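Local coordinates for protein serine protease inhibitor 4, isoform B (Drosophila melanogaster, PDB 4P0F) that probably inhibits serine-type and cysteine-type endopeptidases, as serpins do, and is captured here after cleavage, at residues L16-V21 and D369-W374; K96-D101 and A133-N138; K149-A154 and V164-I169; T253-I258 and T361-H366. All blocks are in the same frame, centred on the assembly; numbering follows the deposited sequence.

Contact 1. Residues L16-V21 and D369-W374; sequences LFSINV and DLPLFW
S18 and I19, on the long N-terminal helix 6-28, pack against P371 and W374 of the last long strand in the serpin core, where the first helix lies against the B-sheet. The nearest CA atoms, of S18 and W374, are 7.5 Å apart, and side chains fill the interval. The indole does most of the work. CG of W374 stands anti to its own backbone N (chi1 -162°), which carries the six-membered half of the ring system toward the helix. I19 presents its short branch rather than its long one: CG2 lies 3.2 Å from W374 CH2, a tight apolar contact, and also touches CZ2, while CG1 and CD1 lead away from the strand. One residue earlier, S18 CB sits 3.5 Å from W374 CE3. Both carbons approach the indole at a slant. The serine hydroxyl then reaches past the indole to the proline ring, with OG 3.3 Å from P371 CG. Its polar need is met within the helix, by a hydrogen bond to the carbonyl oxygen of L14. Y22, one turn beyond S18 on the same helix, also meets the ring of W374, the planes at about 50°, and V363 backs both P371 and W374. Where the strand turns its corner, L372 and F373 both face L364, a classic beta bulge. Because the serine hydroxyl is already bonded to its own helix, the union of helix and strand here rests on shape and dispersion, with the indole as the main apolar surface.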
loop_
_atom_site.group_PDB
_atom_site.type_symbol
_atom_site.label_atom_id
_atom_site.label_comp_id
_atom_site.label_asym_id
_atom_site.label_seq_id
_atom_site.Cartn_x
_atom_site.Cartn_y
_atom_site.Cartn_z
ATOM N N LEU A 16 10.288 -6.692 -0.503
ATOM C CA LEU A 16 10.164 -7.931 0.252
ATOM C C LEU A 16 9.027 -7.819 1.274
ATOM O O LEU A 16 8.212 -8.726 1.397
ATOM C CB LEU A 16 11.486 -8.279 0.937
ATOM C CG LEU A 16 11.499 -9.540 1.819
ATOM C CD1 LEU A 16 10.957 -10.759 1.098
ATOM C CD2 LEU A 16 12.901 -9.818 2.295
ATOM N N PHE A 17 8.974 -6.706 2.000
ATOM C CA PHE A 17 7.842 -6.443 2.886
ATOM C C PHE A 17 6.517 -6.567 2.134
ATOM O O PHE A 17 5.558 -7.152 2.647
ATOM C CB PHE A 17 7.964 -5.055 3.520
ATOM C CG PHE A 17 6.855 -4.730 4.489
ATOM C CD1 PHE A 17 6.687 -5.473 5.634
ATOM C CD2 PHE A 17 5.981 -3.685 4.242
ATOM C CE1 PHE A 17 5.678 -5.178 6.534
ATOM C CE2 PHE A 17 4.967 -3.389 5.137
ATOM C CZ PHE A 17 4.820 -4.149 6.281
ATOM N N SER A 18 6.483 -6.059 0.903
ATOM C CA SER A 18 5.274 -6.098 0.087
ATOM C C SER A 18 4.793 -7.522 -0.167
ATOM O O SER A 18 3.614 -7.825 0.013
ATOM C CB SER A 18 5.498 -5.408 -1.261
ATOM O OG SER A 18 5.859 -4.048 -1.113
ATOM N N ILE A 19 5.688 -8.398 -0.621
ATOM C CA ILE A 19 5.265 -9.753 -0.914
ATOM C C ILE A 19 4.945 -10.492 0.382
ATOM O O ILE A 19 4.081 -11.364 0.394
ATOM C CB ILE A 19 6.319 -10.520 -1.765
ATOM C CG1 ILE A 19 7.656 -10.648 -1.046
ATOM C CG2 ILE A 19 6.518 -9.797 -3.082
ATOM C CD1 ILE A 19 8.626 -11.591 -1.735
ATOM N N ASN A 20 5.612 -10.131 1.484
ATOM C CA ASN A 20 5.274 -10.724 2.775
ATOM C C ASN A 20 3.827 -10.404 3.160
ATOM O O ASN A 20 3.064 -11.295 3.544
ATOM C CB ASN A 20 6.223 -10.229 3.870
ATOM C CG ASN A 20 7.641 -10.758 3.715
ATOM O OD1 ASN A 20 7.918 -11.645 2.905
ATOM N ND2 ASN A 20 8.540 -10.243 4.543
ATOM N N VAL A 21 3.456 -9.132 3.048
ATOM C CA VAL A 21 2.103 -8.686 3.395
ATOM C C VAL A 21 1.066 -9.294 2.438
ATOM O O VAL A 21 0.018 -9.791 2.868
ATOM C CB VAL A 21 2.013 -7.146 3.377
ATOM C CG1 VAL A 21 0.565 -6.683 3.485
ATOM C CG2 VAL A 21 2.847 -6.558 4.520
ATOM N N ASP A 369 12.180 -1.050 -8.649
ATOM C CA ASP A 369 11.486 -1.994 -7.788
ATOM C C ASP A 369 10.990 -1.330 -6.530
ATOM O O ASP A 369 11.008 -1.950 -5.484
ATOM C CB ASP A 369 12.388 -3.189 -7.416
ATOM C CG ASP A 369 13.501 -2.822 -6.448
ATOM O OD1 ASP A 369 14.083 -1.722 -6.571
ATOM O OD2 ASP A 369 13.790 -3.654 -5.559
ATOM N N LEU A 370 10.523 -0.082 -6.623
ATOM C CA LEU A 370 9.876 0.531 -5.461
ATOM C C LEU A 370 8.360 0.449 -5.621
ATOM O O LEU A 370 7.784 1.205 -6.401
ATOM C CB LEU A 370 10.316 1.982 -5.272
ATOM C CG LEU A 370 10.067 2.476 -3.835
ATOM C CD1 LEU A 370 11.021 3.591 -3.462
ATOM C CD2 LEU A 370 8.635 2.933 -3.633
ATOM N N PRO A 371 7.709 -0.482 -4.899
ATOM C CA PRO A 371 6.274 -0.675 -5.104
ATOM C C PRO A 371 5.423 0.271 -4.267
ATOM O O PRO A 371 5.594 0.352 -3.055
ATOM C CB PRO A 371 6.058 -2.124 -4.682
ATOM C CG PRO A 371 7.099 -2.380 -3.671
ATOM C CD PRO A 371 8.267 -1.506 -3.995
ATOM N N LEU A 372 4.516 0.988 -4.921
ATOM C CA LEU A 372 3.635 1.931 -4.226
ATOM C C LEU A 372 2.278 1.305 -3.949
ATOM O O LEU A 372 1.677 1.545 -2.900
ATOM C CB LEU A 372 3.469 3.213 -5.045
ATOM C CG LEU A 372 4.736 4.052 -5.200
ATOM C CD1 LEU A 372 4.504 5.211 -6.152
ATOM C CD2 LEU A 372 5.240 4.546 -3.845
ATOM N N PHE A 373 1.808 0.501 -4.899
ATOM C CA PHE A 373 0.568 -0.254 -4.773
ATOM C C PHE A 373 0.807 -1.669 -5.291
ATOM O O PHE A 373 1.631 -1.889 -6.192
ATOM C CB PHE A 373 -0.589 0.392 -5.554
ATOM C CG PHE A 373 -1.029 1.712 -5.011
ATOM C CD1 PHE A 373 -0.381 2.872 -5.375
ATOM C CD2 PHE A 373 -2.093 1.792 -4.136
ATOM C CE1 PHE A 373 -0.781 4.093 -4.881
ATOM C CE2 PHE A 373 -2.495 3.014 -3.642
ATOM C CZ PHE A 373 -1.827 4.153 -4.005
ATOM N N TRP A 374 0.063 -2.608 -4.735
ATOM C CA TRP A 374 0.172 -4.017 -5.072
ATOM C C TRP A 374 -1.220 -4.621 -4.990
ATOM O O TRP A 374 -1.976 -4.324 -4.060
ATOM C CB TRP A 374 1.133 -4.705 -4.105
ATOM C CG TRP A 374 1.678 -6.014 -4.550
ATOM C CD1 TRP A 374 0.970 -7.140 -4.838
ATOM C CD2 TRP A 374 3.064 -6.355 -4.725
ATOM N NE1 TRP A 374 1.823 -8.153 -5.204
ATOM C CE2 TRP A 374 3.112 -7.697 -5.138
ATOM C CE3 TRP A 374 4.263 -5.652 -4.579
ATOM C CZ2 TRP A 374 4.314 -8.350 -5.412
ATOM C CZ3 TRP A 374 5.448 -6.298 -4.846
ATOM C CH2 TRP A 374 5.468 -7.630 -5.259
#

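Contact 2. Residues K96-D101 and A133-N138; sequences KIFVMD and AATINN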
loop_
_atom_site.group_PDB
_atom_site.type_symbol
_atom_site.label_atom_id
_atom_site.label_comp_id
_atom_site.label_asym_id
_atom_site.label_seq_id
_atom_site.Cartn_x
_atom_site.Cartn_y
_atom_site.Cartn_z
ATOM N N LYS A 96 0.544 12.557 8.878
ATOM C CA LYS A 96 0.050 13.405 9.957
ATOM C C LYS A 96 -0.148 12.595 11.219
ATOM O O LYS A 96 -0.545 11.439 11.163
ATOM C CB LYS A 96 -1.264 14.083 9.559
ATOM C CG LYS A 96 -1.756 15.141 10.550
ATOM C CD LYS A 96 -2.703 16.131 9.892
ATOM C CE LYS A 96 -3.097 17.246 10.840
ATOM N NZ LYS A 96 -3.894 18.305 10.136
ATOM N N ILE A 97 0.113 13.226 12.360
ATOM C CA ILE A 97 -0.147 12.603 13.645
ATOM C C ILE A 97 -1.219 13.416 14.372
ATOM O O ILE A 97 -1.214 14.647 14.338
ATOM C CB ILE A 97 1.133 12.491 14.509
ATOM C CG1 ILE A 97 0.834 11.710 15.790
ATOM C CG2 ILE A 97 1.717 13.860 14.832
ATOM C CD1 ILE A 97 2.093 11.302 16.580
ATOM N N PHE A 98 -2.149 12.702 14.996
ATOM C CA PHE A 98 -3.235 13.319 15.740
ATOM C C PHE A 98 -3.083 12.904 17.196
ATOM O O PHE A 98 -3.067 11.713 17.498
ATOM C CB PHE A 98 -4.581 12.894 15.180
ATOM C CG PHE A 98 -4.757 13.205 13.711
ATOM C CD1 PHE A 98 -4.338 12.305 12.745
ATOM C CD2 PHE A 98 -5.359 14.386 13.309
ATOM C CE1 PHE A 98 -4.509 12.585 11.409
ATOM C CE2 PHE A 98 -5.535 14.673 11.969
ATOM C CZ PHE A 98 -5.107 13.767 11.018
ATOM N N VAL A 99 -2.963 13.890 18.087
ATOM C CA VAL A 99 -2.528 13.652 19.468
ATOM C C VAL A 99 -3.598 14.087 20.470
ATOM O O VAL A 99 -4.176 15.164 20.345
ATOM C CB VAL A 99 -1.219 14.410 19.769
ATOM C CG1 VAL A 99 -0.671 14.058 21.174
ATOM C CG2 VAL A 99 -0.179 14.106 18.690
ATOM N N MET A 100 -3.861 13.229 21.449
ATOM C CA MET A 100 -4.815 13.526 22.523
ATOM C C MET A 100 -4.555 14.910 23.114
ATOM O O MET A 100 -3.420 15.222 23.484
ATOM C CB MET A 100 -4.720 12.442 23.608
ATOM C CG MET A 100 -5.653 12.596 24.817
ATOM S SD MET A 100 -7.374 12.193 24.437
ATOM C CE MET A 100 -7.921 13.712 23.834
ATOM N N ASP A 101 -5.592 15.750 23.179
ATOM C CA ASP A 101 -5.465 17.069 23.806
ATOM C C ASP A 101 -4.776 16.959 25.154
ATOM O O ASP A 101 -5.134 16.107 25.964
ATOM C CB ASP A 101 -6.826 17.729 24.031
ATOM C CG ASP A 101 -7.452 18.275 22.758
ATOM O OD1 ASP A 101 -6.733 18.518 21.763
ATOM O OD2 ASP A 101 -8.684 18.481 22.776
ATOM N N ALA A 133 -12.689 11.257 14.990
ATOM C CA ALA A 133 -12.663 10.424 13.805
ATOM C C ALA A 133 -12.958 11.280 12.581
ATOM O O ALA A 133 -12.307 11.138 11.553
ATOM C CB ALA A 133 -13.661 9.295 13.925
ATOM N N ALA A 134 -13.925 12.186 12.701
ATOM C CA ALA A 134 -14.277 13.050 11.580
ATOM C C ALA A 134 -13.076 13.905 11.178
ATOM O O ALA A 134 -12.807 14.076 9.996
ATOM C CB ALA A 134 -15.476 13.931 11.925
ATOM N N THR A 135 -12.350 14.435 12.159
ATOM C CA THR A 135 -11.156 15.231 11.875
ATOM C C THR A 135 -10.114 14.417 11.105
ATOM O O THR A 135 -9.593 14.862 10.081
ATOM C CB THR A 135 -10.546 15.781 13.177
ATOM O OG1 THR A 135 -11.471 16.708 13.741
ATOM C CG2 THR A 135 -9.226 16.496 12.920
ATOM N N ILE A 136 -9.821 13.221 11.597
ATOM C CA ILE A 136 -8.871 12.328 10.943
ATOM C C ILE A 136 -9.351 11.945 9.549
ATOM O O ILE A 136 -8.605 12.022 8.563
ATOM C CB ILE A 136 -8.644 11.055 11.792
ATOM C CG1 ILE A 136 -7.958 11.430 13.114
ATOM C CG2 ILE A 136 -7.825 10.020 11.019
ATOM C CD1 ILE A 136 -8.067 10.371 14.222
ATOM N N ASN A 137 -10.604 11.532 9.464
ATOM C CA ASN A 137 -11.110 10.957 8.228
ATOM C C ASN A 137 -11.314 12.018 7.160
ATOM O O ASN A 137 -11.137 11.749 5.968
ATOM C CB ASN A 137 -12.395 10.194 8.511
ATOM C CG ASN A 137 -12.141 8.940 9.330
ATOM O OD1 ASN A 137 -11.021 8.426 9.357
ATOM N ND2 ASN A 137 -13.167 8.450 10.009
ATOM N N ASN A 138 -11.647 13.233 7.582
ATOM C CA ASN A 138 -11.762 14.335 6.640
ATOM C C ASN A 138 -10.397 14.708 6.061
ATOM O O ASN A 138 -10.285 15.017 4.873
ATOM C CB ASN A 138 -12.414 15.543 7.311
ATOM C CG ASN A 138 -13.895 15.334 7.570
ATOM O OD1 ASN A 138 -14.512 14.421 7.022
ATOM N ND2 ASN A 138 -14.480 16.191 8.404
#
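A CH-pi contact between I136 and F98 seats helix 129-143, the helix F of serpins, on the face of the large A-sheet that this helix covers. F98 lies on strand 91-100, and its CA is 7.5 Å from that of I136. The phenyl ring rises from the sheet with CG anti to the carbonyl carbon (chi1 -57°) and offers a broad face to the helix. Over the centre of that face stands CG1 of I136, 3.7 Å from the ring centroid and 13° off the ring normal, so a methylene C-H can aim almost straight into the pi cloud. The helix backbone comes close as well: I136 CA is 4.0 Å from F98 CZ. T135 adds a looser touch, its CG2 lying 4.2 Å from F98 CE2 at a slant to the ring, while its OG1 bonds back to the carbonyl oxygen of Q131. The phenyl is sandwiched, since K96, two residues earlier on the strand, lays its aliphatic chain against the other face. The ammonium group of K96 travels on to hydrogen-bond with OE1 of Q122 on the adjoining strand 120-124. F98 thus meets a helix on one side and a lysine stem on the other, which should limit how far its ring can tilt. On the face turned from the helix, the closing atom is K96 CG, 3.6 Å above the ring plane and offset toward the rim.

Contact 3. Residues K149-A154 and V164-I169; sequences KDLVPA and VLVNAI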
loop_
_atom_site.group_PDB
_atom_site.type_symbol
_atom_site.label_atom_id
_atom_site.label_comp_id
_atom_site.label_asym_id
_atom_site.label_seq_id
_atom_site.Cartn_x
_atom_site.Cartn_y
_atom_site.Cartn_z
ATOM N N LYS A 149 -12.579 6.972 2.417
ATOM C CA LYS A 149 -13.520 7.559 3.369
ATOM C C LYS A 149 -13.620 6.716 4.624
ATOM O O LYS A 149 -13.420 5.502 4.583
ATOM C CB LYS A 149 -14.904 7.691 2.740
ATOM C CG LYS A 149 -14.931 8.433 1.431
ATOM C CD LYS A 149 -16.368 8.611 0.965
ATOM C CE LYS A 149 -16.478 9.536 -0.231
ATOM N NZ LYS A 149 -17.904 9.799 -0.566
ATOM N N ASP A 150 -13.949 7.373 5.735
ATOM C CA ASP A 150 -14.107 6.709 7.023
ATOM C C ASP A 150 -12.964 5.758 7.354
ATOM O O ASP A 150 -13.209 4.626 7.777
ATOM C CB ASP A 150 -15.427 5.933 7.067
ATOM C CG ASP A 150 -15.826 5.526 8.488
ATOM O OD1 ASP A 150 -15.570 6.302 9.436
ATOM O OD2 ASP A 150 -16.388 4.424 8.656
ATOM N N LEU A 151 -11.721 6.207 7.194
ATOM C CA LEU A 151 -10.572 5.341 7.478
ATOM C C LEU A 151 -10.617 4.799 8.903
ATOM O O LEU A 151 -10.578 3.588 9.111
ATOM C CB LEU A 151 -9.250 6.083 7.260
ATOM C CG LEU A 151 -7.993 5.249 7.565
ATOM C CD1 LEU A 151 -7.812 4.168 6.531
ATOM C CD2 LEU A 151 -6.761 6.109 7.654
ATOM N N VAL A 152 -10.690 5.702 9.880
ATOM C CA VAL A 152 -10.656 5.322 11.289
ATOM C C VAL A 152 -12.037 5.476 11.903
ATOM O O VAL A 152 -12.490 6.595 12.095
ATOM C CB VAL A 152 -9.649 6.175 12.078
ATOM C CG1 VAL A 152 -9.560 5.691 13.522
ATOM C CG2 VAL A 152 -8.283 6.128 11.409
ATOM N N PRO A 153 -12.716 4.357 12.206
ATOM C CA PRO A 153 -14.072 4.498 12.755
ATOM C C PRO A 153 -14.063 5.090 14.147
ATOM O O PRO A 153 -13.118 4.862 14.904
ATOM C CB PRO A 153 -14.604 3.059 12.796
ATOM C CG PRO A 153 -13.638 2.237 12.027
ATOM C CD PRO A 153 -12.329 2.945 12.058
ATOM N N ALA A 154 -15.112 5.826 14.491
ATOM C CA ALA A 154 -15.215 6.424 15.806
ATOM C C ALA A 154 -15.160 5.358 16.889
ATOM O O ALA A 154 -14.666 5.625 17.985
ATOM C CB ALA A 154 -16.499 7.230 15.927
ATOM N N VAL A 164 -2.988 8.955 16.946
ATOM C CA VAL A 164 -3.202 8.207 15.716
ATOM C C VAL A 164 -2.215 8.717 14.690
ATOM O O VAL A 164 -2.161 9.914 14.418
ATOM C CB VAL A 164 -4.634 8.355 15.179
ATOM C CG1 VAL A 164 -4.803 7.600 13.850
ATOM C CG2 VAL A 164 -5.633 7.850 16.194
ATOM N N LEU A 165 -1.427 7.796 14.149
ATOM C CA LEU A 165 -0.477 8.089 13.086
ATOM C C LEU A 165 -1.109 7.720 11.766
ATOM O O LEU A 165 -1.663 6.634 11.650
ATOM C CB LEU A 165 0.821 7.300 13.278
ATOM C CG LEU A 165 1.796 7.871 14.303
ATOM C CD1 LEU A 165 2.827 6.846 14.693
ATOM C CD2 LEU A 165 2.482 9.098 13.725
ATOM N N VAL A 166 -1.041 8.623 10.790
ATOM C CA VAL A 166 -1.657 8.369 9.496
ATOM C C VAL A 166 -0.714 8.679 8.349
ATOM O O VAL A 166 -0.028 9.695 8.339
ATOM C CB VAL A 166 -2.952 9.182 9.309
ATOM C CG1 VAL A 166 -3.664 8.746 8.047
ATOM C CG2 VAL A 166 -3.866 8.991 10.513
ATOM N N ASN A 167 -0.684 7.760 7.388
ATOM C CA ASN A 167 -0.092 8.009 6.089
ATOM C C ASN A 167 -1.165 7.899 5.029
ATOM O O ASN A 167 -1.949 6.963 5.055
ATOM C CB ASN A 167 1.019 7.013 5.764
ATOM C CG ASN A 167 1.475 7.138 4.330
ATOM O OD1 ASN A 167 0.937 6.479 3.417
ATOM N ND2 ASN A 167 2.442 8.015 4.106
ATOM N N ALA A 168 -1.180 8.844 4.094
ATOM C CA ALA A 168 -2.088 8.781 2.951
ATOM C C ALA A 168 -1.277 8.906 1.673
ATOM O O ALA A 168 -0.252 9.581 1.650
ATOM C CB ALA A 168 -3.140 9.872 3.032
ATOM N N ILE A 169 -1.725 8.229 0.622
ATOM C CA ILE A 169 -1.049 8.282 -0.669
ATOM C C ILE A 169 -2.086 8.355 -1.784
ATOM O O ILE A 169 -3.129 7.705 -1.727
ATOM C CB ILE A 169 -0.105 7.056 -0.849
ATOM C CG1 ILE A 169 0.569 7.060 -2.225
ATOM C CG2 ILE A 169 -0.857 5.750 -0.613
ATOM C CD1 ILE A 169 1.769 6.104 -2.307
#
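The backbones of L151-V152 and V164-V166 stay well apart, L151 CA lying 9.6 Å from V166 CA and V152 CA 9.1 Å from V164 CA, and successive loop residues meet strand positions two apart in the reverse order. Four aliphatic side chains span that distance. L151 extends with CG anti to its backbone N (chi1 179°), and its tip does the touching: CD2 reaches V166 CG1 at 4.1 Å, the leucine and valine branches lying alongside one another, pointing opposite ways. V152 follows with CG2 at 4.5 Å from V164 CG1, a looser meeting of methyl groups. V164 and V166 project from the same face of their strand, and L157 further along the loop touches both V152 and V164. Polar contacts also hold the loop. OD1 of N137, on helix 129-143, accepts a hydrogen bond from V152 N, and NZ of K319 bonds to the carbonyl oxygens of both K149 and D150. Side chains of a helix and of strand 311-324 thus grip the loop backbone, which probably helps hold L151 and V152 over the strand. The strand itself is flanked by 91-100 and, through L165 and N167, by 328-341, which is consistent with the inserted reactive-centre loop of other cleaved serpins. The arrangement is that of the serpin segment linking helix F to the third strand of sheet A, folded back over the sheet face.

Contact 4. Residues T253-I258 and T361-H366; sequences TTLSQI and TYVLVH
L255, the first residue of the short helix 255-260, plugs onto V363 and V365 of strand 360-366 and so fastens this helix to one face of the serpin B-sheet. The backbones are 9.3 Å apart between L255 CA and V363 CA, and a single leucine methyl bridges the gap. With CG anti to the backbone N (chi1 -178°), the leucine chain runs straight out from the helix toward the strand, and its CD2 branch makes both contacts. It lies 4.0 Å from V365 CG1 and, more loosely, 4.5 Å from V363 CG1. The two valines are separated by one residue on the strand and so present their methyls from the same face; CD2 bears on both together. CG1 of V365 is placed for this by a chi1 of -66°, which sets it anti to the carbonyl carbon. L233 of strand 230-237 and P371 of strand 370-377 also touch the leucine, so it lies over three strands of the sheet. The whole patch is buried and purely apolar. On the strand, T361 OG1 is hydrogen-bonded to the carbonyl oxygen of G375 and to OH of Y22 on helix 6-28. On the helix, T254 precedes L255 as N-cap and fixes the first turn. There I258 N bonds to T254 O at 3.0 Å, while Q257 N donates to T254 OG1, likewise at 3.0 Å, with an N-H...O angle of 154°.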
loop_
_atom_site.group_PDB
_atom_site.type_symbol
_atom_site.label_atom_id
_atom_site.label_comp_id
_atom_site.label_asym_id
_atom_site.label_seq_id
_atom_site.Cartn_x
_atom_site.Cartn_y
_atom_site.Cartn_z
ATOM N N THR A 253 11.543 -15.269 -5.915
ATOM C CA THR A 253 12.277 -14.302 -6.719
ATOM C C THR A 253 12.119 -12.919 -6.087
ATOM O O THR A 253 11.712 -12.811 -4.927
ATOM C CB THR A 253 11.808 -14.324 -8.190
ATOM O OG1 THR A 253 12.709 -13.562 -9.008
ATOM C CG2 THR A 253 10.397 -13.801 -8.329
ATOM N N THR A 254 12.505 -11.878 -6.816
ATOM C CA THR A 254 12.336 -10.508 -6.340
ATOM C C THR A 254 11.722 -9.641 -7.418
ATOM O O THR A 254 11.848 -9.914 -8.609
ATOM C CB THR A 254 13.672 -9.849 -5.919
ATOM O OG1 THR A 254 14.499 -9.661 -7.075
ATOM C CG2 THR A 254 14.403 -10.686 -4.873
ATOM N N LEU A 255 11.084 -8.562 -6.992
ATOM C CA LEU A 255 10.533 -7.611 -7.939
ATOM C C LEU A 255 11.625 -7.076 -8.875
ATOM O O LEU A 255 11.410 -6.902 -10.075
ATOM C CB LEU A 255 9.862 -6.471 -7.181
ATOM C CG LEU A 255 9.184 -5.388 -8.004
ATOM C CD1 LEU A 255 8.099 -5.986 -8.880
ATOM C CD2 LEU A 255 8.620 -4.333 -7.061
ATOM N N SER A 256 12.807 -6.849 -8.322
ATOM C CA SER A 256 13.932 -6.333 -9.105
ATOM C C SER A 256 14.341 -7.324 -10.196
ATOM O O SER A 256 14.651 -6.931 -11.325
ATOM C CB SER A 256 15.113 -6.025 -8.193
ATOM O OG SER A 256 16.266 -5.670 -8.937
ATOM N N GLN A 257 14.338 -8.609 -9.867
ATOM C CA GLN A 257 14.696 -9.609 -10.863
ATOM C C GLN A 257 13.631 -9.689 -11.955
ATOM O O GLN A 257 13.964 -9.825 -13.137
ATOM C CB GLN A 257 14.913 -10.965 -10.211
ATOM C CG GLN A 257 16.275 -11.061 -9.549
ATOM C CD GLN A 257 16.646 -12.472 -9.183
ATOM O OE1 GLN A 257 16.683 -13.356 -10.042
ATOM N NE2 GLN A 257 16.920 -12.698 -7.905
ATOM N N ILE A 258 12.363 -9.592 -11.568
ATOM C CA ILE A 258 11.269 -9.577 -12.545
ATOM C C ILE A 258 11.386 -8.368 -13.480
ATOM O O ILE A 258 11.378 -8.536 -14.698
ATOM C CB ILE A 258 9.895 -9.598 -11.848
ATOM C CG1 ILE A 258 9.682 -10.950 -11.173
ATOM C CG2 ILE A 258 8.755 -9.341 -12.845
ATOM C CD1 ILE A 258 8.494 -11.003 -10.240
ATOM N N THR A 361 -1.803 -10.647 -11.038
ATOM C CA THR A 361 -1.335 -9.752 -9.997
ATOM C C THR A 361 -0.719 -8.533 -10.674
ATOM O O THR A 361 -0.324 -8.580 -11.844
ATOM C CB THR A 361 -0.336 -10.458 -9.034
ATOM O OG1 THR A 361 0.076 -9.543 -8.010
ATOM C CG2 THR A 361 0.862 -10.933 -9.758
ATOM N N TYR A 362 -0.703 -7.416 -9.962
ATOM C CA TYR A 362 -0.194 -6.178 -10.527
ATOM C C TYR A 362 0.483 -5.344 -9.442
ATOM O O TYR A 362 0.193 -5.477 -8.247
ATOM C CB TYR A 362 -1.318 -5.376 -11.212
ATOM C CG TYR A 362 -2.414 -4.946 -10.271
ATOM C CD1 TYR A 362 -2.285 -3.786 -9.520
ATOM C CD2 TYR A 362 -3.556 -5.713 -10.103
ATOM C CE1 TYR A 362 -3.270 -3.391 -8.644
ATOM C CE2 TYR A 362 -4.552 -5.325 -9.222
ATOM C CZ TYR A 362 -4.400 -4.164 -8.494
ATOM O OH TYR A 362 -5.379 -3.777 -7.607
ATOM N N VAL A 363 1.406 -4.503 -9.883
ATOM C CA VAL A 363 2.182 -3.631 -9.017
ATOM C C VAL A 363 2.334 -2.279 -9.689
ATOM O O VAL A 363 2.658 -2.202 -10.870
ATOM C CB VAL A 363 3.585 -4.203 -8.732
ATOM C CG1 VAL A 363 4.264 -3.409 -7.604
ATOM C CG2 VAL A 363 3.508 -5.673 -8.382
ATOM N N LEU A 364 2.066 -1.210 -8.949
ATOM C CA LEU A 364 2.409 0.137 -9.400
ATOM C C LEU A 364 3.799 0.441 -8.858
ATOM O O LEU A 364 3.993 0.541 -7.635
ATOM C CB LEU A 364 1.387 1.173 -8.914
ATOM C CG LEU A 364 -0.036 1.034 -9.459
ATOM C CD1 LEU A 364 -0.932 2.174 -8.982
ATOM C CD2 LEU A 364 -0.023 1.002 -10.971
ATOM N N VAL A 365 4.764 0.540 -9.764
ATOM C CA VAL A 365 6.175 0.547 -9.398
ATOM C C VAL A 365 6.867 1.814 -9.855
ATOM O O VAL A 365 6.681 2.275 -10.982
ATOM C CB VAL A 365 6.924 -0.672 -9.998
ATOM C CG1 VAL A 365 6.418 -1.951 -9.401
ATOM C CG2 VAL A 365 6.767 -0.730 -11.494
ATOM N N HIS A 366 7.660 2.385 -8.957
ATOM C CA HIS A 366 8.551 3.478 -9.309
ATOM C C HIS A 366 9.911 2.900 -9.661
ATOM O O HIS A 366 10.508 2.160 -8.867
ATOM C CB HIS A 366 8.670 4.487 -8.167
ATOM C CG HIS A 366 9.820 5.433 -8.321
ATOM N ND1 HIS A 366 9.670 6.721 -8.787
ATOM C CD2 HIS A 366 11.144 5.273 -8.079
ATOM C CE1 HIS A 366 10.849 7.315 -8.820
ATOM N NE2 HIS A 366 11.760 6.459 -8.396
#

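Overall arrangement
From the N terminus, contact 1 brings the last strand, 370-377, back onto helix 6-28, a loop that encloses the other three contacts. Within it, contact 2 closes first, joining strand 91-100 to helix 129-143; contact 3 then closes a short loop from the segment after that helix to strand 161-174. Contact 4 opens later and closes just before strand 370-377. None cross. Contacts 2 and 3 adjoin, resting on the neighbouring strands 91-100 and 161-174 of sheet A; contacts 1 and 4, centres about 8 Å apart, rest on neighbouring strands of sheet B. I169 touches L372 and F373, linking the two groups.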